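Local coordinates for uncharacterized protein DUF1185 (Bordetella bronchiseptica RB50, PDB 3BYQ) that is of unknown function but, as a member of a family with a variant chorismate mutase fold, probably plays a part in amino-acid metabolism, at residues N40-Y46 with D89-H94; A83-D89 with P157-L163; P113-A119 with P133-A139; R143-N147 with T170-V174. All blocks are in the same frame, centred on the assembly; numbering follows the deposited sequence.

Contact 1: N40-Y46 with D89-H94; sequences NPYAGRY and DGEMEH. With EDO (1,2-ethanediol), chain S.
The carbonyl oxygen of Asp89 takes the backbone N-H of Gly44 in a 2.8 Å bond from Gly44 N to Asp89 O, while the CA of Ala43 leans on the same oxygen through a CA-H...O contact. Ala43 also lies nearest Gly90, their CA atoms 4.6 Å apart. The carboxylate of Glu91 swings toward the other loop: its OE2 comes within 3.7 Å of Tyr46 CD1, and it also forms a salt bridge with Arg177 of the second subunit. Water 1 joins that OE2 (2.6 Å) to Arg45 O and to His94 NE2. The loop met here is built from two overlapping turns, type I over Asn40-Ala43 and type II over Tyr42-Arg45, the first doubled by an Asx turn in which Tyr42 N donates to Asn40 OD1, 2.9 Å away and from above the amide's carbonyl plane. Glu91 CG lies over the centre of one face of the His94 ring; Asn40 OD1 is above the other, offset toward the rim, with the amide nearly upright on the ring, their planes 85° apart. With its CG anti to the backbone N (chi1 -174°), Asn40 brings ND2 to 3.0 Å from His94 ND1. Tyr42 CB meets the imidazole obliquely, from Asn40's side, 3.4 Å from His94 NE2.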
loop_
_atom_site.group_PDB
_atom_site.type_symbol
_atom_site.label_atom_id
_atom_site.label_comp_id
_atom_site.label_asym_id
_atom_site.label_seq_id
_atom_site.Cartn_x
_atom_site.Cartn_y
_atom_site.Cartn_z
ATOM N N ASN B 40 23.009 7.959 0.474
ATOM C CA ASN B 40 23.296 8.043 1.890
ATOM C C ASN B 40 24.737 7.620 2.141
ATOM O O ASN B 40 25.039 6.438 2.061
ATOM C CB ASN B 40 22.374 7.117 2.697
ATOM C CG ASN B 40 22.537 7.266 4.188
ATOM O OD1 ASN B 40 23.466 7.908 4.651
ATOM N ND2 ASN B 40 21.615 6.682 4.950
ATOM N N PRO B 41 25.638 8.567 2.464
ATOM C CA PRO B 41 27.036 8.155 2.672
ATOM C C PRO B 41 27.304 7.297 3.918
ATOM O O PRO B 41 28.434 6.799 4.077
ATOM C CB PRO B 41 27.776 9.490 2.845
ATOM C CG PRO B 41 26.861 10.521 2.424
ATOM C CD PRO B 41 25.486 10.007 2.705
ATOM N N TYR B 42 26.294 7.158 4.791
ATOM C CA TYR B 42 26.406 6.409 6.064
ATOM C C TYR B 42 25.574 5.146 6.170
ATOM O O TYR B 42 25.516 4.517 7.240
ATOM C CB TYR B 42 26.072 7.348 7.227
ATOM C CG TYR B 42 26.880 8.603 7.098
ATOM C CD1 TYR B 42 28.235 8.596 7.378
ATOM C CD2 TYR B 42 26.310 9.785 6.642
ATOM C CE1 TYR B 42 29.000 9.741 7.220
ATOM C CE2 TYR B 42 27.058 10.915 6.480
ATOM C CZ TYR B 42 28.413 10.885 6.763
ATOM O OH TYR B 42 29.186 12.013 6.627
ATOM N N ALA B 43 24.898 4.818 5.074
ATOM C CA ALA B 43 24.019 3.631 5.039
ATOM C C ALA B 43 24.835 2.432 5.391
ATOM O O ALA B 43 25.955 2.240 4.862
ATOM C CB ALA B 43 23.412 3.417 3.657
ATOM N N GLY B 44 24.277 1.625 6.279
ATOM C CA GLY B 44 24.894 0.370 6.649
ATOM C C GLY B 44 25.903 0.340 7.759
ATOM O O GLY B 44 26.509 -0.703 8.036
ATOM N N ARG B 45 26.141 1.495 8.357
ATOM C CA ARG B 45 27.058 1.597 9.479
ATOM C C ARG B 45 26.653 2.738 10.374
ATOM O O ARG B 45 25.868 3.600 9.989
ATOM C CB ARG B 45 28.502 1.771 9.032
ATOM C CG ARG B 45 28.814 3.124 8.418
ATOM C CD ARG B 45 30.289 3.231 7.978
ATOM N NE ARG B 45 30.594 4.601 7.525
ATOM C CZ ARG B 45 30.201 5.063 6.358
ATOM N NH1 ARG B 45 29.549 4.285 5.541
ATOM N NH2 ARG B 45 30.444 6.309 6.009
ATOM N N TYR B 46 27.136 2.653 11.601
ATOM C CA TYR B 46 26.901 3.684 12.591
ATOM C C TYR B 46 28.008 4.713 12.571
ATOM O O TYR B 46 29.155 4.416 12.892
ATOM C CB TYR B 46 26.784 3.108 13.993
ATOM C CG TYR B 46 26.517 4.187 15.013
ATOM C CD1 TYR B 46 25.221 4.654 15.235
ATOM C CD2 TYR B 46 27.559 4.747 15.743
ATOM C CE1 TYR B 46 24.978 5.634 16.164
ATOM C CE2 TYR B 46 27.318 5.742 16.676
ATOM C CZ TYR B 46 26.019 6.184 16.865
ATOM O OH TYR B 46 25.745 7.153 17.794
ATOM N N ASP B 89 18.426 0.883 4.800
ATOM C CA ASP B 89 19.788 0.634 5.299
ATOM C C ASP B 89 20.343 1.799 6.134
ATOM O O ASP B 89 21.470 1.728 6.599
ATOM C CB ASP B 89 20.756 0.265 4.166
ATOM C CG ASP B 89 20.531 -1.119 3.608
ATOM O OD1 ASP B 89 19.596 -1.848 4.046
ATOM O OD2 ASP B 89 21.308 -1.494 2.697
ATOM N N GLY B 90 19.561 2.850 6.335
ATOM C CA GLY B 90 19.967 3.993 7.120
ATOM C C GLY B 90 19.327 3.976 8.484
ATOM O O GLY B 90 18.881 2.934 8.966
ATOM N N GLU B 91 19.312 5.145 9.112
ATOM C CA GLU B 91 18.702 5.335 10.421
ATOM C C GLU B 91 18.012 6.684 10.460
ATOM O O GLU B 91 18.289 7.569 9.646
ATOM C CB GLU B 91 19.707 5.219 11.563
ATOM C CG GLU B 91 20.785 6.275 11.566
ATOM C CD GLU B 91 21.711 6.142 12.777
ATOM O OE1 GLU B 91 21.281 6.419 13.929
ATOM O OE2 GLU B 91 22.897 5.764 12.571
HETATM N N MSE B 92 17.147 6.843 11.451
HETATM C CA MSE B 92 16.343 8.052 11.611
HETATM C C MSE B 92 17.236 9.283 11.690
HETATM O O MSE B 92 16.913 10.322 11.137
HETATM C CB MSE B 92 15.487 7.964 12.886
HETATM C CG MSE B 92 14.291 8.882 12.943
HETATM SE SE MSE B 92 12.934 8.545 11.584
HETATM C CE MSE B 92 11.364 9.000 12.668
ATOM N N GLU B 93 18.361 9.129 12.375
ATOM C CA GLU B 93 19.281 10.263 12.558
ATOM C C GLU B 93 19.765 10.839 11.219
ATOM O O GLU B 93 20.071 12.026 11.112
ATOM C CB GLU B 93 20.444 9.900 13.478
ATOM C CG GLU B 93 20.997 11.059 14.216
ATOM C CD GLU B 93 20.068 11.549 15.293
ATOM O OE1 GLU B 93 19.053 10.854 15.550
ATOM O OE2 GLU B 93 20.368 12.600 15.907
ATOM N N HIS B 94 19.801 10.012 10.174
ATOM C CA HIS B 94 20.224 10.485 8.842
ATOM C C HIS B 94 19.196 11.433 8.203
ATOM O O HIS B 94 19.497 12.186 7.292
ATOM C CB HIS B 94 20.477 9.322 7.891
ATOM C CG HIS B 94 21.554 8.389 8.335
ATOM N ND1 HIS B 94 21.585 7.066 7.939
ATOM C CD2 HIS B 94 22.627 8.575 9.147
ATOM C CE1 HIS B 94 22.637 6.480 8.494
ATOM N NE2 HIS B 94 23.288 7.373 9.233
HETATM C C1 EDO S . 28.918 0.327 5.273
HETATM O O1 EDO S . 28.211 1.435 5.845
HETATM C C2 EDO S . 28.529 0.211 3.807
HETATM O O2 EDO S . 29.222 1.255 3.097
HETATM O O HOH W 1 25.018 6.035 11.008
HETATM O O HOH W 2 23.056 3.211 8.940
#

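Contact 2: A83-D89 with P157-L163; sequences AAIVGVD and PRPREIL. With EDO (1,2-ethanediol), chain I.
Ile85 and Leu163 exchange two nearly straight backbone bonds, Ile85 N to Leu163 O and Leu163 N to Ile85 O, both 2.8 Å. They form the hydrogen-bonded pair of an antiparallel junction between strands 79-86 and 161-169, inside the mixed sheet of this variant chorismate mutase fold. Val86 and Ile162 make the adjoining non-hydrogen-bonded pair, their CG2 methyls side by side. Beyond the strands the pairing continues: Gly87 N donates a hydrogen bond to Glu161 O, and Asp89 N reaches Pro159 O at 2.9 Å. Val88 N donates to water 3, which in turn donates to Pro157 O. Gly87 lies close against the turn at 158-161, its CA touching the carbonyl oxygens of Arg158 and Pro159. That type I turn is closed by Glu161 N to Arg158 O and by Arg158 N to Glu161 OE1, the latter 2.9 Å; Glu161 OE2 is bridged to Arg8, and the guanidinium of Arg158 to Asp155. Pro157 lies across Ile85, with CD on the CG2 methyl. Arg160, its chain bent at chi3 (-81°), turns back beside Asp89 in a salt bridge, and its NH2 has a second one with Asp89 of the third subunit. Within the chain, Arg160 NH1 lies 3.1 Å from Asp89 OD2, which sits in the guanidinium plane but is met from above the carboxylate plane.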
loop_
_atom_site.group_PDB
_atom_site.type_symbol
_atom_site.label_atom_id
_atom_site.label_comp_id
_atom_site.label_asym_id
_atom_site.label_seq_id
_atom_site.Cartn_x
_atom_site.Cartn_y
_atom_site.Cartn_z
ATOM N N ALA B 83 10.517 17.618 5.344
ATOM C CA ALA B 83 10.357 16.188 5.628
ATOM C C ALA B 83 11.495 15.376 5.090
ATOM O O ALA B 83 12.254 15.811 4.225
ATOM C CB ALA B 83 9.028 15.692 5.050
ATOM N N ALA B 84 11.652 14.194 5.659
ATOM C CA ALA B 84 12.714 13.269 5.225
ATOM C C ALA B 84 12.260 11.822 5.273
ATOM O O ALA B 84 11.591 11.420 6.192
ATOM C CB ALA B 84 13.967 13.413 6.076
ATOM N N ILE B 85 12.652 11.067 4.265
ATOM C CA ILE B 85 12.413 9.632 4.219
ATOM C C ILE B 85 13.774 8.974 3.953
ATOM O O ILE B 85 14.379 9.142 2.876
ATOM C CB ILE B 85 11.388 9.159 3.154
ATOM C CG1 ILE B 85 10.143 10.029 3.204
ATOM C CG2 ILE B 85 11.045 7.618 3.370
ATOM C CD1 ILE B 85 9.107 9.752 2.160
ATOM N N VAL B 86 14.202 8.173 4.919
ATOM C CA VAL B 86 15.492 7.519 4.861
ATOM C C VAL B 86 15.263 6.089 4.409
ATOM O O VAL B 86 14.293 5.454 4.799
ATOM C CB VAL B 86 16.235 7.538 6.230
ATOM C CG1 VAL B 86 17.637 6.914 6.125
ATOM C CG2 VAL B 86 16.309 8.988 6.788
ATOM N N GLY B 87 16.154 5.600 3.560
ATOM C CA GLY B 87 16.072 4.228 3.095
ATOM C C GLY B 87 16.350 3.228 4.178
ATOM O O GLY B 87 16.959 3.567 5.241
ATOM N N VAL B 88 15.963 1.978 3.922
ATOM C CA VAL B 88 15.993 0.973 4.996
ATOM C C VAL B 88 17.359 0.598 5.546
ATOM O O VAL B 88 17.416 0.037 6.638
ATOM C CB VAL B 88 15.223 -0.334 4.696
ATOM C CG1 VAL B 88 13.750 -0.085 4.635
ATOM C CG2 VAL B 88 15.751 -1.045 3.469
ATOM N N ASP B 89 18.426 0.883 4.800
ATOM C CA ASP B 89 19.788 0.634 5.299
ATOM C C ASP B 89 20.343 1.799 6.134
ATOM O O ASP B 89 21.470 1.728 6.599
ATOM C CB ASP B 89 20.756 0.265 4.166
ATOM C CG ASP B 89 20.531 -1.119 3.608
ATOM O OD1 ASP B 89 19.596 -1.848 4.046
ATOM O OD2 ASP B 89 21.308 -1.494 2.697
ATOM N N PRO B 157 13.083 6.306 -1.249
ATOM C CA PRO B 157 14.522 6.104 -1.261
ATOM C C PRO B 157 14.781 4.616 -1.305
ATOM O O PRO B 157 14.133 3.836 -0.577
ATOM C CB PRO B 157 14.957 6.620 0.099
ATOM C CG PRO B 157 13.807 6.425 0.961
ATOM C CD PRO B 157 12.598 6.585 0.128
ATOM N N ARG B 158 15.774 4.259 -2.108
ATOM C CA ARG B 158 16.227 2.884 -2.179
ATOM C C ARG B 158 17.014 2.719 -0.847
ATOM O O ARG B 158 17.227 3.686 -0.144
ATOM C CB ARG B 158 16.991 2.626 -3.463
ATOM C CG ARG B 158 16.020 2.779 -4.642
ATOM C CD ARG B 158 16.676 2.504 -5.893
ATOM N NE ARG B 158 15.825 2.844 -7.027
ATOM C CZ ARG B 158 16.164 2.619 -8.297
ATOM N NH1 ARG B 158 17.279 1.974 -8.609
ATOM N NH2 ARG B 158 15.372 3.033 -9.242
ATOM N N PRO B 159 17.381 1.485 -0.490
ATOM C CA PRO B 159 17.934 1.233 0.813
ATOM C C PRO B 159 19.062 2.147 1.282
ATOM O O PRO B 159 19.128 2.488 2.471
ATOM C CB PRO B 159 18.390 -0.218 0.700
ATOM C CG PRO B 159 17.344 -0.848 -0.196
ATOM C CD PRO B 159 17.066 0.235 -1.223
ATOM N N ARG B 160 19.902 2.551 0.343
ATOM C CA ARG B 160 21.108 3.332 0.627
ATOM C C ARG B 160 20.998 4.789 0.170
ATOM O O ARG B 160 21.982 5.440 -0.136
ATOM C CB ARG B 160 22.322 2.609 0.015
ATOM C CG ARG B 160 22.494 1.206 0.597
ATOM C CD ARG B 160 23.656 0.458 0.031
ATOM N NE ARG B 160 23.326 -0.139 -1.248
ATOM C CZ ARG B 160 22.438 -1.114 -1.393
ATOM N NH1 ARG B 160 21.743 -1.575 -0.351
ATOM N NH2 ARG B 160 22.211 -1.589 -2.594
ATOM N N GLU B 161 19.765 5.265 0.151
ATOM C CA GLU B 161 19.430 6.647 -0.205
ATOM C C GLU B 161 18.633 7.338 0.871
ATOM O O GLU B 161 18.182 6.737 1.851
ATOM C CB GLU B 161 18.623 6.700 -1.488
ATOM C CG GLU B 161 19.316 6.086 -2.665
ATOM C CD GLU B 161 18.532 6.214 -3.931
ATOM O OE1 GLU B 161 17.294 5.955 -3.894
ATOM O OE2 GLU B 161 19.163 6.485 -4.989
ATOM N N ILE B 162 18.503 8.639 0.675
ATOM C CA ILE B 162 17.645 9.498 1.513
ATOM C C ILE B 162 16.898 10.461 0.614
ATOM O O ILE B 162 17.460 10.943 -0.393
ATOM C CB ILE B 162 18.413 10.367 2.545
ATOM C CG1 ILE B 162 19.430 9.551 3.353
ATOM C CG2 ILE B 162 17.389 11.105 3.497
ATOM C CD1 ILE B 162 20.562 10.415 4.043
ATOM N N LEU B 163 15.613 10.644 0.919
ATOM C CA LEU B 163 14.749 11.612 0.225
ATOM C C LEU B 163 14.524 12.763 1.185
ATOM O O LEU B 163 14.090 12.571 2.331
ATOM C CB LEU B 163 13.415 10.940 -0.170
ATOM C CG LEU B 163 12.448 11.789 -1.022
ATOM C CD1 LEU B 163 11.379 10.858 -1.637
ATOM C CD2 LEU B 163 11.758 12.854 -0.189
HETATM C C1 EDO I . 18.762 -4.064 0.370
HETATM O O1 EDO I . 19.443 -4.072 -0.899
HETATM C C2 EDO I . 19.324 -5.177 1.240
HETATM O O2 EDO I . 19.116 -6.415 0.556
HETATM O O HOH W 3 14.404 1.939 1.346
#

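Contact 3: P113-A119 with P133-A139; sequences PKAMVPA and PVHYIHA
The loop 113-119 runs beside the end of strand 130-136 and the turn after it, coming closest where the CA atoms of Ala115 and Ile137 are 5.1 Å apart, and a single backbone bond, Ala115 N to Ile137 O at 3.0 Å, links the two main chains. The methyl of Ala115 fits against the carbonyl oxygens of Tyr136 and Ile137. Pro113 CB rests on the Ile137 side chain, 4.0 Å from its CD1. Water 4 bridges Lys114 N and His138 ND1. Farther along, His135 carries the contact. Its CG stands between the backbone N and the carbonyl carbon (chi1 67°), which lifts the imidazole toward the loop. There NE2 donates to Met116 O over 2.8 Å, nearly along the C=O axis, although the oxygen sits 27° out of the ring plane. Pro118 lies over one face of the same ring in a CH-pi contact, its CD 3.8 Å from the centroid, and its CG meets Pro133 O. The loop leads from helix 98-109 into strand 119-123, so this contact fastens the helix-to-strand connection to the sheet. The second subunit packs here too, its Met116 touching His135. The bond to Met116 O implies that NE2 carries a proton, and with the proline over one face it probably holds the rotation of the imidazole.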
loop_
_atom_site.group_PDB
_atom_site.type_symbol
_atom_site.label_atom_id
_atom_site.label_comp_id
_atom_site.label_asym_id
_atom_site.label_seq_id
_atom_site.Cartn_x
_atom_site.Cartn_y
_atom_site.Cartn_z
ATOM N N PRO B 113 11.093 34.220 8.373
ATOM C CA PRO B 113 9.823 34.152 9.094
ATOM C C PRO B 113 10.058 33.467 10.437
ATOM O O PRO B 113 11.007 32.689 10.591
ATOM C CB PRO B 113 8.926 33.340 8.181
ATOM C CG PRO B 113 9.884 32.571 7.254
ATOM C CD PRO B 113 11.080 33.418 7.122
ATOM N N LYS B 114 9.176 33.753 11.388
ATOM C CA LYS B 114 9.379 33.379 12.796
ATOM C C LYS B 114 8.924 32.021 13.246
ATOM O O LYS B 114 9.449 31.508 14.249
ATOM C CB LYS B 114 8.688 34.394 13.719
ATOM C CG LYS B 114 9.237 35.835 13.672
ATOM C CD LYS B 114 10.469 35.996 14.488
ATOM C CE LYS B 114 10.843 37.462 14.617
ATOM N NZ LYS B 114 9.974 38.180 15.576
ATOM N N ALA B 115 7.941 31.450 12.560
ATOM C CA ALA B 115 7.438 30.129 12.983
ATOM C C ALA B 115 8.428 29.002 12.700
ATOM O O ALA B 115 9.083 28.974 11.665
ATOM C CB ALA B 115 6.100 29.830 12.380
HETATM N N MSE B 116 8.586 28.118 13.676
HETATM C CA MSE B 116 9.388 26.908 13.467
HETATM C C MSE B 116 8.777 26.174 12.288
HETATM O O MSE B 116 7.578 26.133 12.142
HETATM C CB MSE B 116 9.351 25.990 14.676
HETATM C CG MSE B 116 10.259 24.780 14.557
HETATM SE SE MSE B 116 10.310 23.714 16.211
HETATM C CE MSE B 116 8.641 22.887 16.014
ATOM N N VAL B 117 9.591 25.542 11.485
ATOM C CA VAL B 117 9.065 24.825 10.336
ATOM C C VAL B 117 8.653 23.455 10.875
ATOM O O VAL B 117 9.472 22.781 11.526
ATOM C CB VAL B 117 10.168 24.598 9.252
ATOM C CG1 VAL B 117 9.567 23.850 8.050
ATOM C CG2 VAL B 117 10.818 25.901 8.822
ATOM N N PRO B 118 7.399 23.044 10.653
ATOM C CA PRO B 118 7.001 21.714 11.119
ATOM C C PRO B 118 7.671 20.658 10.258
ATOM O O PRO B 118 8.248 20.971 9.217
ATOM C CB PRO B 118 5.487 21.739 10.998
ATOM C CG PRO B 118 5.254 22.593 9.891
ATOM C CD PRO B 118 6.319 23.668 9.878
ATOM N N ALA B 119 7.631 19.427 10.735
ATOM C CA ALA B 119 8.355 18.351 10.073
ATOM C C ALA B 119 7.792 16.992 10.371
ATOM O O ALA B 119 7.050 16.815 11.321
ATOM C CB ALA B 119 9.819 18.375 10.548
ATOM N N PRO B 133 2.790 17.743 7.339
ATOM C CA PRO B 133 1.914 18.784 7.847
ATOM C C PRO B 133 2.534 20.142 7.694
ATOM O O PRO B 133 3.744 20.291 7.838
ATOM C CB PRO B 133 1.826 18.442 9.330
ATOM C CG PRO B 133 3.141 17.847 9.622
ATOM C CD PRO B 133 3.487 17.037 8.439
ATOM N N VAL B 134 1.691 21.132 7.415
ATOM C CA VAL B 134 2.144 22.506 7.288
ATOM C C VAL B 134 1.428 23.439 8.236
ATOM O O VAL B 134 0.330 23.157 8.756
ATOM C CB VAL B 134 1.955 23.087 5.834
ATOM C CG1 VAL B 134 2.645 22.224 4.808
ATOM C CG2 VAL B 134 0.453 23.254 5.444
ATOM N N HIS B 135 2.088 24.549 8.526
ATOM C CA HIS B 135 1.444 25.606 9.285
ATOM C C HIS B 135 1.926 26.979 8.844
ATOM O O HIS B 135 2.828 27.101 7.984
ATOM C CB HIS B 135 1.463 25.378 10.786
ATOM C CG HIS B 135 2.806 25.435 11.429
ATOM N ND1 HIS B 135 3.234 24.456 12.301
ATOM C CD2 HIS B 135 3.770 26.393 11.431
ATOM C CE1 HIS B 135 4.421 24.795 12.784
ATOM N NE2 HIS B 135 4.775 25.959 12.269
ATOM N N TYR B 136 1.258 27.994 9.387
ATOM C CA TYR B 136 1.534 29.406 9.005
ATOM C C TYR B 136 2.938 29.825 9.369
ATOM O O TYR B 136 3.410 29.654 10.509
ATOM C CB TYR B 136 0.510 30.317 9.665
ATOM C CG TYR B 136 0.528 31.774 9.288
ATOM C CD1 TYR B 136 0.464 32.179 7.979
ATOM C CD2 TYR B 136 0.484 32.733 10.270
ATOM C CE1 TYR B 136 0.422 33.532 7.665
ATOM C CE2 TYR B 136 0.428 34.069 9.980
ATOM C CZ TYR B 136 0.389 34.470 8.670
ATOM O OH TYR B 136 0.353 35.808 8.334
ATOM N N ILE B 137 3.572 30.504 8.414
ATOM C CA ILE B 137 5.007 30.837 8.550
ATOM C C ILE B 137 5.301 31.912 9.592
ATOM O O ILE B 137 6.438 32.018 10.050
ATOM C CB ILE B 137 5.660 31.219 7.198
ATOM C CG1 ILE B 137 5.195 32.543 6.641
ATOM C CG2 ILE B 137 5.502 30.032 6.150
ATOM C CD1 ILE B 137 6.045 32.951 5.422
ATOM N N HIS B 138 4.295 32.689 9.968
ATOM C CA HIS B 138 4.515 33.810 10.868
ATOM C C HIS B 138 4.038 33.606 12.293
ATOM O O HIS B 138 4.386 34.379 13.189
ATOM C CB HIS B 138 3.836 35.060 10.326
ATOM C CG HIS B 138 4.350 35.478 8.994
ATOM N ND1 HIS B 138 5.666 35.823 8.778
ATOM C CD2 HIS B 138 3.724 35.589 7.797
ATOM C CE1 HIS B 138 5.829 36.147 7.507
ATOM N NE2 HIS B 138 4.664 36.021 6.888
ATOM N N ALA B 139 3.240 32.572 12.487
ATOM C CA ALA B 139 2.619 32.305 13.775
ATOM C C ALA B 139 1.999 30.916 13.691
ATOM O O ALA B 139 0.978 30.712 13.050
ATOM C CB ALA B 139 1.537 33.326 14.111
HETATM O O HOH W 4 7.475 36.028 10.819
#

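Contact 4: R143-N147 with T170-V174; sequences RSHFN and TGARV. With EDO (1,2-ethanediol), chain T; EDO (1,2-ethanediol), chain P.
The guanidinium of Arg173 receives Arg143 O and Phe146 O at its edge, near its plane, and Ser144 O over one face. The imidazole of His145 has the Gly171-Ala172 peptide on one face, Ala172 N 3.7 Å above the plane, and Ser144 OG in plane at its edge, 2.7 Å from His145 ND1. A bend at chi3 (-62°) curls Arg173 round so that NH1 divides its protons between two carbonyls: Arg143 O and Phe146 O each lie 2.8 Å from Arg173 NH1, the Phe146 bond on a lone pair. Arg173 NH2 adds a weak bond to Arg143 O. The backbone joins in through Arg173 N to Ser144 O, 2.9 Å, beside which the Ala172 methyl packs on Ser144 CB. Arg173 thus bonds three carbonyls of 143-147, two through its guanidinium and one through its backbone N. Asn147 slides past Arg173 in the opposite direction, its ND2 3.7 Å from Arg173 CG, and water 5 links that amide nitrogen to His145 O and Gly171 O. Arg173 NE makes a salt bridge with Glu93 of the second subunit. The contact joins the connection between strands 130-136 and 147-151 to the loop leaving strand 161-169, with Leu29 of strand 29-39 against Asn147 and Val174, and Tyr136 of strand 130-136 edge-to-face with His145.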
loop_
_atom_site.group_PDB
_atom_site.type_symbol
_atom_site.label_atom_id
_atom_site.label_comp_id
_atom_site.label_asym_id
_atom_site.label_seq_id
_atom_site.Cartn_x
_atom_site.Cartn_y
_atom_site.Cartn_z
ATOM N N ARG B 143 -5.076 29.041 13.149
ATOM C CA ARG B 143 -5.820 27.784 12.979
ATOM C C ARG B 143 -6.248 27.444 11.571
ATOM O O ARG B 143 -6.313 26.268 11.172
ATOM C CB ARG B 143 -7.013 27.751 13.941
ATOM C CG ARG B 143 -7.670 26.391 14.034
ATOM C CD ARG B 143 -8.771 26.440 15.031
ATOM N NE ARG B 143 -8.250 26.540 16.389
ATOM C CZ ARG B 143 -8.993 26.734 17.465
ATOM N NH1 ARG B 143 -10.277 26.944 17.333
ATOM N NH2 ARG B 143 -8.444 26.764 18.669
ATOM N N SER B 144 -6.555 28.476 10.808
ATOM C CA SER B 144 -7.021 28.330 9.455
ATOM C C SER B 144 -6.022 27.666 8.492
ATOM O O SER B 144 -6.403 27.125 7.451
ATOM C CB SER B 144 -7.335 29.698 8.874
ATOM O OG SER B 144 -6.230 30.592 9.004
ATOM N N HIS B 145 -4.752 27.723 8.876
ATOM C CA HIS B 145 -3.649 27.315 7.991
ATOM C C HIS B 145 -3.108 25.903 8.163
ATOM O O HIS B 145 -2.363 25.465 7.323
ATOM C CB HIS B 145 -2.524 28.336 8.049
ATOM C CG HIS B 145 -2.833 29.592 7.290
ATOM N ND1 HIS B 145 -3.965 30.350 7.531
ATOM C CD2 HIS B 145 -2.115 30.267 6.365
ATOM C CE1 HIS B 145 -3.952 31.406 6.737
ATOM N NE2 HIS B 145 -2.856 31.363 5.995
ATOM N N PHE B 146 -3.415 25.231 9.264
ATOM C CA PHE B 146 -2.978 23.820 9.436
ATOM C C PHE B 146 -3.462 23.027 8.265
ATOM O O PHE B 146 -4.644 23.098 7.895
ATOM C CB PHE B 146 -3.510 23.184 10.720
ATOM C CG PHE B 146 -3.090 23.906 11.949
ATOM C CD1 PHE B 146 -1.751 24.035 12.263
ATOM C CD2 PHE B 146 -4.020 24.363 12.850
ATOM C CE1 PHE B 146 -1.355 24.689 13.409
ATOM C CE2 PHE B 146 -3.619 24.998 14.038
ATOM C CZ PHE B 146 -2.292 25.156 14.293
ATOM N N ASN B 147 -2.563 22.270 7.658
ATOM C CA ASN B 147 -2.897 21.516 6.469
ATOM C C ASN B 147 -1.867 20.428 6.209
ATOM O O ASN B 147 -0.937 20.253 6.998
ATOM C CB ASN B 147 -2.947 22.455 5.248
ATOM C CG ASN B 147 -4.003 22.065 4.245
ATOM O OD1 ASN B 147 -4.386 20.894 4.109
ATOM N ND2 ASN B 147 -4.527 23.076 3.554
ATOM N N THR B 170 0.320 28.512 -0.219
ATOM C CA THR B 170 -0.138 29.897 -0.448
ATOM C C THR B 170 -1.222 30.454 0.468
ATOM O O THR B 170 -1.487 31.661 0.431
ATOM C CB THR B 170 -0.638 30.061 -1.887
ATOM O OG1 THR B 170 -1.794 29.224 -2.074
ATOM C CG2 THR B 170 0.450 29.699 -2.845
ATOM N N GLY B 171 -1.813 29.599 1.296
ATOM C CA GLY B 171 -2.870 30.065 2.176
ATOM C C GLY B 171 -3.466 29.044 3.100
ATOM O O GLY B 171 -2.867 28.019 3.371
ATOM N N ALA B 172 -4.692 29.364 3.504
ATOM C CA ALA B 172 -5.495 28.574 4.450
ATOM C C ALA B 172 -6.177 27.387 3.790
ATOM O O ALA B 172 -6.283 27.308 2.554
ATOM C CB ALA B 172 -6.540 29.467 5.102
ATOM N N ARG B 173 -6.659 26.472 4.615
ATOM C CA ARG B 173 -7.521 25.390 4.097
ATOM C C ARG B 173 -8.681 26.027 3.309
ATOM O O ARG B 173 -9.222 27.085 3.693
ATOM C CB ARG B 173 -8.124 24.550 5.201
ATOM C CG ARG B 173 -7.122 23.776 6.049
ATOM C CD ARG B 173 -7.795 22.830 7.067
ATOM N NE ARG B 173 -8.611 23.566 8.022
ATOM C CZ ARG B 173 -8.113 24.253 9.037
ATOM N NH1 ARG B 173 -6.810 24.313 9.246
ATOM N NH2 ARG B 173 -8.943 24.901 9.839
ATOM N N VAL B 174 -9.118 25.346 2.268
ATOM C CA VAL B 174 -10.148 25.928 1.367
ATOM C C VAL B 174 -11.487 26.212 2.005
ATOM O O VAL B 174 -12.180 27.115 1.547
ATOM C CB VAL B 174 -10.353 25.096 0.054
ATOM C CG1 VAL B 174 -9.059 25.144 -0.777
ATOM C CG2 VAL B 174 -10.771 23.662 0.432
HETATM C C1 EDO T . -4.730 31.250 -2.024
HETATM O O1 EDO T . -4.117 30.298 -1.159
HETATM C C2 EDO T . -4.618 32.681 -1.506
HETATM O O2 EDO T . -3.882 32.715 -0.290
HETATM C C1 EDO P . -7.382 28.974 0.078
HETATM O O1 EDO P . -6.046 29.156 0.549
HETATM C C2 EDO P . -8.377 29.607 1.007
HETATM O O2 EDO P . -8.110 31.009 1.134
HETATM O O HOH W 5 -3.144 25.527 4.484
HETATM O O HOH W 6 -7.435 22.782 1.835
#

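How the contacts relate
From the N terminus, the loop after strand 29-39 opens contact 1, which closes 43 residues later in the segment running into helix 93-96. Contact 2 begins at the end of strand 79-86, before contact 1 has closed, so the two cross; they share Asp89 and touch, with Asn40 N 2.8 Å from Arg160 O. Contact 3 is a short closure nested inside the long loop of contact 2, tying the entry to strand 119-123 to strand 130-136. Contact 4 follows it in series and crosses contact 2, reaching the loop after strand 161-169. Contacts 3 and 4 meet where Val134 N lies 2.8 Å from Asn147 O, on the opposite side of the chain's centre from contacts 1 and 2.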